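Long-range contacts in pilus tip adhesin Cpa (Streptococcus pyogenes, PDB 4C0Z), which is a component of the streptococcal pilus tip and can attach covalently, through reactive thioester bonds, to molecular targets on the host cell surface: residues I[20-25]-I[40-45]; I[100-105]-I[132-137]; I[116-121]-I[168-173]. All coordinates share one frame; numbering follows the deposited sequence.

From the N terminus, contact 1 comes first: segments 20-25 and 40-45, on strands 19-23 and 41-44, pair across 14 intervening residues with no helix or strand, and so join the first two strands of the antiparallel barrel. Contact 1 is complete before the other two begin. Contact 2 then brings helix 98-108 against helix 123-138. The connection between those helices includes 116-121, which reaches forward to helix 161-174 in contact 3, so contacts 2 and 3 cross along the chain. They also touch in space, where Leu171 CD1 packs on Asn132 and Ala133. Contact 1 lies on the opposite side of the chain's centre from contacts 2 and 3.

Contact 1 of 3, residues I[20-25]-I[40-45]; sequences YGYDSY and NLKVNL
Asn40 meets Asp23 and Ser24 where strands 19-23 and 41-44 pair antiparallel in the six-stranded barrel of this N-terminal thioester-bearing part of the adhesin. Its backbone N runs an almost straight bond to Asp23 OD1 (2.8 Å, 179°). Tyr25 N reaches that same oxygen from the other face of the carboxylate, closing an Asx turn, while His39 bonds OD2, so the group is held at both oxygens. Asn40 O is gripped twice as well, by Ser24 N and, at 2.7 Å, by Ser24 OG, which chi1 of 73° places between its own backbone N and carbonyl carbon. Leu41 shares a sheet face with Asp23 and rests CD2 on Asp23 CB (3.7 Å); the same side chain touches Cys55 of the thioester cross-link, about 7 Å from the bound spermidine. Lys42 forms a hydrogen-bonded pair with Tyr22, N to O and O to N, and lays CB over one face of the Tyr22 ring, 3.6 Å from CZ. Its chain then bends so that NZ bonds Asn40 OD1 and Gln52. Val43 faces Gly21 in a non-hydrogen-bonded pair: CG1 sits 4.0 Å from Gly21 CA, and Val43 CA makes a CA-H...O contact with Tyr20 O. Asn44 ends the pairing, accepting Tyr20 N at its carbonyl O (2.9 Å). Its amide runs alongside the Tyr20 side chain while ND2 bonds Pro8 O and Ser48 O, and Asn44 OD1 lies at the Tyr20 ring edge, near its plane, 3.6 Å from CD2.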
loop_
_atom_site.group_PDB
_atom_site.type_symbol
_atom_site.label_atom_id
_atom_site.label_comp_id
_atom_site.label_asym_id
_atom_site.label_seq_id
_atom_site.Cartn_x
_atom_site.Cartn_y
_atom_site.Cartn_z
ATOM N N TYR I 20 -1.414 9.793 -19.496
ATOM C CA TYR I 20 -0.921 10.488 -18.321
ATOM C C TYR I 20 -1.834 10.090 -17.149
ATOM O O TYR I 20 -3.047 10.258 -17.233
ATOM C CB TYR I 20 -0.905 12.016 -18.582
ATOM C CG TYR I 20 -0.598 12.883 -17.381
ATOM C CD1 TYR I 20 0.451 12.567 -16.515
ATOM C CD2 TYR I 20 -1.275 14.084 -17.174
ATOM C CE1 TYR I 20 0.751 13.370 -15.425
ATOM C CE2 TYR I 20 -0.985 14.897 -16.076
ATOM C CZ TYR I 20 0.024 14.528 -15.202
ATOM O OH TYR I 20 0.312 15.320 -14.115
ATOM N N GLY I 21 -1.251 9.482 -16.118
ATOM C CA GLY I 21 -1.962 9.043 -14.926
ATOM C C GLY I 21 -1.468 9.844 -13.745
ATOM O O GLY I 21 -0.264 9.959 -13.545
ATOM N N TYR I 22 -2.379 10.430 -12.982
ATOM C CA TYR I 22 -2.016 11.326 -11.881
ATOM C C TYR I 22 -3.066 11.391 -10.801
ATOM O O TYR I 22 -4.213 11.000 -11.006
ATOM C CB TYR I 22 -1.823 12.770 -12.456
ATOM C CG TYR I 22 -2.974 13.248 -13.327
ATOM C CD1 TYR I 22 -3.125 12.785 -14.635
ATOM C CD2 TYR I 22 -3.951 14.104 -12.824
ATOM C CE1 TYR I 22 -4.194 13.187 -15.428
ATOM C CE2 TYR I 22 -5.035 14.509 -13.611
ATOM C CZ TYR I 22 -5.138 14.059 -14.920
ATOM O OH TYR I 22 -6.165 14.433 -15.749
ATOM N N ASP I 23 -2.691 11.963 -9.667
ATOM C CA ASP I 23 -3.627 12.216 -8.604
ATOM C C ASP I 23 -4.062 13.728 -8.757
ATOM O O ASP I 23 -3.220 14.622 -8.658
ATOM C CB ASP I 23 -2.958 11.943 -7.232
ATOM C CG ASP I 23 -3.919 11.939 -6.051
ATOM O OD1 ASP I 23 -5.141 12.128 -6.267
ATOM O OD2 ASP I 23 -3.475 11.643 -4.933
ATOM N N SER I 24 -5.355 13.982 -9.009
ATOM C CA SER I 24 -5.894 15.336 -9.140
ATOM C C SER I 24 -6.226 15.970 -7.765
ATOM O O SER I 24 -6.532 17.170 -7.710
ATOM C CB SER I 24 -7.103 15.369 -10.072
ATOM O OG SER I 24 -8.242 14.783 -9.463
ATOM N N TYR I 25 -6.149 15.182 -6.654
ATOM C CA TYR I 25 -6.350 15.748 -5.322
ATOM C C TYR I 25 -4.997 16.378 -4.989
ATOM O O TYR I 25 -4.112 15.746 -4.418
ATOM C CB TYR I 25 -6.758 14.678 -4.280
ATOM C CG TYR I 25 -7.074 15.305 -2.938
ATOM C CD1 TYR I 25 -8.200 16.108 -2.768
ATOM C CD2 TYR I 25 -6.218 15.145 -1.854
ATOM C CE1 TYR I 25 -8.485 16.700 -1.540
ATOM C CE2 TYR I 25 -6.493 15.733 -0.622
ATOM C CZ TYR I 25 -7.638 16.495 -0.465
ATOM O OH TYR I 25 -7.903 17.094 0.739
ATOM N N ASN I 40 -7.849 11.384 -5.889
ATOM C CA ASN I 40 -8.775 11.522 -6.989
ATOM C C ASN I 40 -7.965 11.273 -8.242
ATOM O O ASN I 40 -7.519 12.197 -8.911
ATOM C CB ASN I 40 -9.517 12.871 -6.993
ATOM C CG ASN I 40 -10.708 12.876 -7.919
ATOM O OD1 ASN I 40 -10.844 12.043 -8.836
ATOM N ND2 ASN I 40 -11.605 13.830 -7.709
ATOM N N LEU I 41 -7.726 10.002 -8.510
ATOM C CA LEU I 41 -6.910 9.551 -9.626
ATOM C C LEU I 41 -7.605 9.687 -10.939
ATOM O O LEU I 41 -8.807 9.410 -11.062
ATOM C CB LEU I 41 -6.381 8.123 -9.408
ATOM C CG LEU I 41 -5.771 7.819 -8.034
ATOM C CD1 LEU I 41 -5.492 6.344 -7.864
ATOM C CD2 LEU I 41 -4.537 8.654 -7.768
ATOM N N LYS I 42 -6.847 10.161 -11.919
ATOM C CA LYS I 42 -7.339 10.393 -13.273
ATOM C C LYS I 42 -6.345 9.914 -14.310
ATOM O O LYS I 42 -5.151 9.843 -14.034
ATOM C CB LYS I 42 -7.597 11.900 -13.489
ATOM C CG LYS I 42 -9.058 12.316 -13.427
ATOM C CD LYS I 42 -9.640 12.413 -12.040
ATOM C CE LYS I 42 -10.733 13.444 -11.940
ATOM N NZ LYS I 42 -12.033 12.834 -11.575
ATOM N N VAL I 43 -6.849 9.606 -15.500
ATOM C CA VAL I 43 -6.068 9.292 -16.697
ATOM C C VAL I 43 -6.610 10.160 -17.819
ATOM O O VAL I 43 -7.827 10.359 -17.908
ATOM C CB VAL I 43 -5.957 7.796 -17.130
ATOM C CG1 VAL I 43 -5.216 6.967 -16.104
ATOM C CG2 VAL I 43 -7.321 7.181 -17.460
ATOM N N ASN I 44 -5.714 10.699 -18.658
ATOM C CA ASN I 44 -6.091 11.463 -19.850
ATOM C C ASN I 44 -4.978 11.350 -20.911
ATOM O O ASN I 44 -3.853 10.936 -20.594
ATOM C CB ASN I 44 -6.530 12.907 -19.532
ATOM C CG ASN I 44 -5.441 13.943 -19.469
ATOM O OD1 ASN I 44 -4.323 13.703 -19.043
ATOM N ND2 ASN I 44 -5.783 15.145 -19.824
ATOM N N LEU I 45 -5.310 11.614 -22.158
ATOM C CA LEU I 45 -4.392 11.492 -23.286
ATOM C C LEU I 45 -4.263 12.849 -24.001
ATOM O O LEU I 45 -5.204 13.283 -24.672
ATOM C CB LEU I 45 -4.924 10.384 -24.220
ATOM C CG LEU I 45 -4.115 10.007 -25.465
ATOM C CD1 LEU I 45 -2.907 9.194 -25.087
ATOM C CD2 LEU I 45 -4.957 9.188 -26.394
#

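Contact 2 of 3, residues I[100-105]-I[132-137]; sequences QNILRI and NAIWYY
An antiparallel helix pair in the thioester domain, in which the axes of segments 100-105 and 132-137 approach to 9.8 Å with 179° between their directions, brings Asn101, Ile102 and Ile105 against Ala133, Ile134 and Tyr137. Asn101 stacks on the Tyr137 ring. Its CB stands over the ring centre, 3.8 Å from the centroid in a CH-pi contact, and the amide leans 29° from the ring plane with ND2 3.4 Å from Tyr137 CE1. Arg104 NH2 donates to Asn101 OD1 (2.9 Å) from above the amide carbonyl plane, a bond that would restrict rotation of the amide over the ring. The opposite ring face is met near its rim by Tyr136 CD2. Ile105 meets three residues of the facing helix: CD1 presses on Tyr137 CD2 at 3.5 Å, and CG2, anti to the backbone N, reaches both Ala133 CB (3.8 Å) and Ile134 CD1. The Ile134 tip thus wedges between two branches of the facing helix, because it also meets Ile102 CG2 at 3.8 Å. No hydrogen bond links the segments. Trp135, on a part of helix 123-138 that does not meet 100-105, touches spermidine in its pocket. Among the neighbours, Ile102 continues onto Leu193 of strand 191-198, Asn101 and Tyr137 both reach Pro177 of helix 177-181, and Ala133 packs on Leu171 and Leu174 of helix 161-174.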
loop_
_atom_site.group_PDB
_atom_site.type_symbol
_atom_site.label_atom_id
_atom_site.label_comp_id
_atom_site.label_asym_id
_atom_site.label_seq_id
_atom_site.Cartn_x
_atom_site.Cartn_y
_atom_site.Cartn_z
ATOM N N GLN I 100 -15.473 -8.972 -13.745
ATOM C CA GLN I 100 -16.910 -8.716 -13.529
ATOM C C GLN I 100 -17.186 -8.014 -12.213
ATOM O O GLN I 100 -17.987 -7.078 -12.176
ATOM C CB GLN I 100 -17.745 -10.006 -13.650
ATOM C CG GLN I 100 -17.801 -10.558 -15.070
ATOM C CD GLN I 100 -16.711 -11.556 -15.410
ATOM O OE1 GLN I 100 -15.671 -11.663 -14.749
ATOM N NE2 GLN I 100 -16.930 -12.312 -16.474
ATOM N N ASN I 101 -16.488 -8.439 -11.149
ATOM C CA ASN I 101 -16.603 -7.839 -9.825
ATOM C C ASN I 101 -16.117 -6.400 -9.823
ATOM O O ASN I 101 -16.792 -5.530 -9.273
ATOM C CB ASN I 101 -15.880 -8.678 -8.776
ATOM C CG ASN I 101 -16.654 -9.914 -8.405
ATOM O OD1 ASN I 101 -17.890 -9.927 -8.367
ATOM N ND2 ASN I 101 -15.947 -10.989 -8.142
ATOM N N ILE I 102 -14.977 -6.147 -10.484
ATOM C CA ILE I 102 -14.383 -4.825 -10.599
ATOM C C ILE I 102 -15.322 -3.908 -11.388
ATOM O O ILE I 102 -15.631 -2.808 -10.915
ATOM C CB ILE I 102 -12.922 -4.898 -11.138
ATOM C CG1 ILE I 102 -11.973 -5.429 -10.027
ATOM C CG2 ILE I 102 -12.437 -3.531 -11.655
ATOM C CD1 ILE I 102 -10.742 -6.106 -10.502
ATOM N N LEU I 103 -15.823 -4.393 -12.539
ATOM C CA LEU I 103 -16.782 -3.670 -13.390
ATOM C C LEU I 103 -18.037 -3.286 -12.616
ATOM O O LEU I 103 -18.503 -2.147 -12.745
ATOM C CB LEU I 103 -17.164 -4.481 -14.625
ATOM C CG LEU I 103 -16.586 -4.037 -15.979
ATOM C CD1 LEU I 103 -17.252 -4.780 -17.107
ATOM C CD2 LEU I 103 -16.741 -2.541 -16.213
ATOM N N ARG I 104 -18.574 -4.229 -11.796
ATOM C CA ARG I 104 -19.754 -3.980 -10.954
ATOM C C ARG I 104 -19.504 -2.860 -9.941
ATOM O O ARG I 104 -20.392 -2.034 -9.720
ATOM C CB ARG I 104 -20.221 -5.248 -10.233
ATOM C CG ARG I 104 -21.288 -5.993 -10.988
ATOM C CD ARG I 104 -21.915 -7.115 -10.179
ATOM N NE ARG I 104 -20.977 -8.210 -9.931
ATOM C CZ ARG I 104 -20.788 -9.244 -10.749
ATOM N NH1 ARG I 104 -21.462 -9.331 -11.888
ATOM N NH2 ARG I 104 -19.918 -10.192 -10.435
ATOM N N ILE I 105 -18.290 -2.817 -9.351
ATOM C CA ILE I 105 -17.896 -1.795 -8.383
ATOM C C ILE I 105 -17.836 -0.439 -9.066
ATOM O O ILE I 105 -18.358 0.525 -8.516
ATOM C CB ILE I 105 -16.567 -2.141 -7.655
ATOM C CG1 ILE I 105 -16.764 -3.330 -6.697
ATOM C CG2 ILE I 105 -15.993 -0.920 -6.901
ATOM C CD1 ILE I 105 -15.467 -3.964 -6.261
ATOM N N ASN I 132 -11.439 1.398 -1.898
ATOM C CA ASN I 132 -11.357 0.323 -0.913
ATOM C C ASN I 132 -12.027 -0.953 -1.396
ATOM O O ASN I 132 -11.482 -2.025 -1.177
ATOM C CB ASN I 132 -11.864 0.777 0.448
ATOM C CG ASN I 132 -10.734 1.387 1.250
ATOM O OD1 ASN I 132 -10.105 0.706 2.039
ATOM N ND2 ASN I 132 -10.350 2.636 0.973
ATOM N N ALA I 133 -13.151 -0.836 -2.127
ATOM C CA ALA I 133 -13.839 -1.981 -2.725
ATOM C C ALA I 133 -12.976 -2.571 -3.872
ATOM O O ALA I 133 -12.849 -3.792 -3.981
ATOM C CB ALA I 133 -15.210 -1.566 -3.231
ATOM N N ILE I 134 -12.337 -1.706 -4.676
ATOM C CA ILE I 134 -11.408 -2.120 -5.740
ATOM C C ILE I 134 -10.211 -2.918 -5.156
ATOM O O ILE I 134 -9.934 -4.030 -5.625
ATOM C CB ILE I 134 -10.944 -0.897 -6.600
ATOM C CG1 ILE I 134 -12.120 -0.340 -7.501
ATOM C CG2 ILE I 134 -9.681 -1.214 -7.427
ATOM C CD1 ILE I 134 -12.641 -1.281 -8.611
ATOM N N TRP I 135 -9.552 -2.370 -4.114
ATOM C CA TRP I 135 -8.407 -3.003 -3.439
ATOM C C TRP I 135 -8.746 -4.361 -2.865
ATOM O O TRP I 135 -7.879 -5.233 -2.852
ATOM C CB TRP I 135 -7.833 -2.115 -2.330
ATOM C CG TRP I 135 -7.038 -0.950 -2.818
ATOM C CD1 TRP I 135 -6.264 -0.894 -3.936
ATOM C CD2 TRP I 135 -6.819 0.280 -2.116
ATOM N NE1 TRP I 135 -5.632 0.316 -4.007
ATOM C CE2 TRP I 135 -5.955 1.060 -2.906
ATOM C CE3 TRP I 135 -7.295 0.809 -0.907
ATOM C CZ2 TRP I 135 -5.560 2.339 -2.535
ATOM C CZ3 TRP I 135 -6.914 2.080 -0.548
ATOM C CH2 TRP I 135 -6.035 2.823 -1.339
ATOM N N TYR I 136 -10.002 -4.544 -2.393
ATOM C CA TYR I 136 -10.482 -5.813 -1.868
ATOM C C TYR I 136 -10.295 -6.909 -2.947
ATOM O O TYR I 136 -9.881 -8.020 -2.629
ATOM C CB TYR I 136 -11.971 -5.685 -1.454
ATOM C CG TYR I 136 -12.593 -6.973 -0.965
ATOM C CD1 TYR I 136 -12.384 -7.423 0.335
ATOM C CD2 TYR I 136 -13.403 -7.735 -1.795
ATOM C CE1 TYR I 136 -12.962 -8.606 0.792
ATOM C CE2 TYR I 136 -13.983 -8.923 -1.352
ATOM C CZ TYR I 136 -13.755 -9.358 -0.060
ATOM O OH TYR I 136 -14.306 -10.532 0.379
ATOM N N TYR I 137 -10.566 -6.577 -4.223
ATOM C CA TYR I 137 -10.436 -7.540 -5.318
ATOM C C TYR I 137 -9.055 -7.564 -5.957
ATOM O O TYR I 137 -8.533 -8.646 -6.207
ATOM C CB TYR I 137 -11.529 -7.325 -6.378
ATOM C CG TYR I 137 -12.886 -7.796 -5.903
ATOM C CD1 TYR I 137 -13.210 -9.151 -5.883
ATOM C CD2 TYR I 137 -13.826 -6.893 -5.412
ATOM C CE1 TYR I 137 -14.441 -9.593 -5.398
ATOM C CE2 TYR I 137 -15.073 -7.320 -4.951
ATOM C CZ TYR I 137 -15.374 -8.670 -4.944
ATOM O OH TYR I 137 -16.594 -9.068 -4.464
#

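Contact 3 of 3, residues I[116-121]-I[168-173]; sequences GIMKGI and RNALKR
Met118 O accepts a hydrogen bond from Ile121 N (3.1 Å), closing a type II turn whose two end residues both touch Ala170 on helix 161-174. Overlapping it, a type I turn from Gly116 to Lys119 carries Ile117 toward the helix. Ala170 CB is the small meeting point: Ile121 CD1 comes to 3.6 Å, Ile117 O to 3.7 Å, and Met118 SD, whose side chain starts away from the helix and curls back through three successive bends, to 4.2 Å. Ile117 CG2 lies alongside, 3.9 Å from Ala170 CB. One helical turn on, Arg173 bends at chi3 (78°) and lays its guanidinium flat over Ile117, with CG1 centred above one face and 3.8 Å from CZ. Arg173 NE makes a salt bridge to Glu179, and Leu183 touches both Ile117 and Arg173. Met118 packs further against Val129 of helix 123-138, so its side chain lies between helices 161-174 and 123-138. With no hydrogen bond between the segments, the contact rests on apolar packing round the Ala170 methyl and on Ile117 against the Arg173 guanidinium, and the arginine charge is met by Glu179 rather than by the loop.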
loop_
_atom_site.group_PDB
_atom_site.type_symbol
_atom_site.label_atom_id
_atom_site.label_comp_id
_atom_site.label_asym_id
_atom_site.label_seq_id
_atom_site.Cartn_x
_atom_site.Cartn_y
_atom_site.Cartn_z
ATOM N N GLY I 116 -27.642 3.939 -6.803
ATOM C CA GLY I 116 -27.675 4.850 -5.663
ATOM C C GLY I 116 -27.012 4.375 -4.387
ATOM O O GLY I 116 -27.343 4.881 -3.313
ATOM N N ILE I 117 -26.057 3.423 -4.481
ATOM C CA ILE I 117 -25.317 2.905 -3.318
ATOM C C ILE I 117 -24.514 4.036 -2.631
ATOM O O ILE I 117 -24.425 4.062 -1.399
ATOM C CB ILE I 117 -24.431 1.676 -3.708
ATOM C CG1 ILE I 117 -25.308 0.440 -4.034
ATOM C CG2 ILE I 117 -23.359 1.352 -2.642
ATOM C CD1 ILE I 117 -24.541 -0.757 -4.593
ATOM N N MET I 118 -23.993 4.985 -3.432
ATOM C CA MET I 118 -23.176 6.118 -2.988
ATOM C C MET I 118 -23.981 7.361 -2.567
ATOM O O MET I 118 -23.373 8.371 -2.211
ATOM C CB MET I 118 -22.134 6.505 -4.069
ATOM C CG MET I 118 -21.398 5.320 -4.705
ATOM S SD MET I 118 -20.670 4.097 -3.566
ATOM C CE MET I 118 -19.429 5.085 -2.772
ATOM N N LYS I 119 -25.330 7.298 -2.602
ATOM C CA LYS I 119 -26.205 8.422 -2.241
ATOM C C LYS I 119 -25.906 8.975 -0.840
ATOM O O LYS I 119 -25.786 8.210 0.123
ATOM C CB LYS I 119 -27.690 8.035 -2.380
ATOM C CG LYS I 119 -28.664 9.208 -2.267
ATOM C CD LYS I 119 -29.981 8.780 -1.636
ATOM C CE LYS I 119 -30.726 9.930 -1.008
ATOM N NZ LYS I 119 -32.069 9.512 -0.527
ATOM N N GLY I 120 -25.751 10.295 -0.769
ATOM C CA GLY I 120 -25.472 11.013 0.471
ATOM C C GLY I 120 -24.006 11.090 0.856
ATOM O O GLY I 120 -23.657 11.817 1.790
ATOM N N ILE I 121 -23.135 10.348 0.153
ATOM C CA ILE I 121 -21.690 10.338 0.426
ATOM C C ILE I 121 -20.992 11.442 -0.385
ATOM O O ILE I 121 -21.140 11.493 -1.608
ATOM C CB ILE I 121 -21.055 8.931 0.194
ATOM C CG1 ILE I 121 -21.860 7.822 0.911
ATOM C CG2 ILE I 121 -19.576 8.909 0.637
ATOM C CD1 ILE I 121 -21.442 6.386 0.567
ATOM N N ARG I 168 -19.470 3.008 5.460
ATOM C CA ARG I 168 -19.397 1.623 5.933
ATOM C C ARG I 168 -20.437 0.725 5.258
ATOM O O ARG I 168 -20.121 -0.398 4.847
ATOM C CB ARG I 168 -19.536 1.576 7.460
ATOM C CG ARG I 168 -18.304 2.086 8.182
ATOM C CD ARG I 168 -18.489 2.150 9.679
ATOM N NE ARG I 168 -17.193 2.307 10.335
ATOM C CZ ARG I 168 -17.012 2.720 11.585
ATOM N NH1 ARG I 168 -18.053 3.032 12.348
ATOM N NH2 ARG I 168 -15.786 2.824 12.083
ATOM N N ASN I 169 -21.668 1.240 5.114
ATOM C CA ASN I 169 -22.770 0.518 4.483
ATOM C C ASN I 169 -22.551 0.357 2.980
ATOM O O ASN I 169 -22.820 -0.722 2.437
ATOM C CB ASN I 169 -24.115 1.196 4.772
ATOM C CG ASN I 169 -25.234 0.227 5.061
ATOM O OD1 ASN I 169 -25.391 -0.810 4.401
ATOM N ND2 ASN I 169 -25.987 0.501 6.121
ATOM N N ALA I 170 -22.044 1.420 2.314
ATOM C CA ALA I 170 -21.769 1.404 0.877
ATOM C C ALA I 170 -20.639 0.431 0.530
ATOM O O ALA I 170 -20.748 -0.265 -0.477
ATOM C CB ALA I 170 -21.454 2.800 0.377
ATOM N N LEU I 171 -19.596 0.332 1.392
ATOM C CA LEU I 171 -18.480 -0.609 1.217
ATOM C C LEU I 171 -18.981 -2.049 1.308
ATOM O O LEU I 171 -18.627 -2.870 0.455
ATOM C CB LEU I 171 -17.352 -0.349 2.238
ATOM C CG LEU I 171 -16.124 -1.284 2.161
ATOM C CD1 LEU I 171 -15.319 -1.072 0.869
ATOM C CD2 LEU I 171 -15.242 -1.123 3.391
ATOM N N LYS I 172 -19.835 -2.328 2.323
ATOM C CA LYS I 172 -20.461 -3.626 2.577
ATOM C C LYS I 172 -21.214 -4.117 1.337
ATOM O O LYS I 172 -21.062 -5.277 0.934
ATOM C CB LYS I 172 -21.422 -3.526 3.784
ATOM C CG LYS I 172 -21.906 -4.875 4.302
ATOM C CD LYS I 172 -23.039 -4.740 5.302
ATOM C CE LYS I 172 -23.367 -6.047 5.991
ATOM N NZ LYS I 172 -23.991 -7.038 5.075
ATOM N N ARG I 173 -22.011 -3.221 0.733
ATOM C CA ARG I 173 -22.806 -3.523 -0.450
ATOM C C ARG I 173 -21.947 -3.749 -1.696
ATOM O O ARG I 173 -22.210 -4.700 -2.426
ATOM C CB ARG I 173 -23.879 -2.447 -0.683
ATOM C CG ARG I 173 -24.971 -2.434 0.392
ATOM C CD ARG I 173 -25.897 -1.247 0.242
ATOM N NE ARG I 173 -26.873 -1.439 -0.835
ATOM C CZ ARG I 173 -27.695 -0.494 -1.282
ATOM N NH1 ARG I 173 -27.671 0.724 -0.751
ATOM N NH2 ARG I 173 -28.545 -0.757 -2.267
#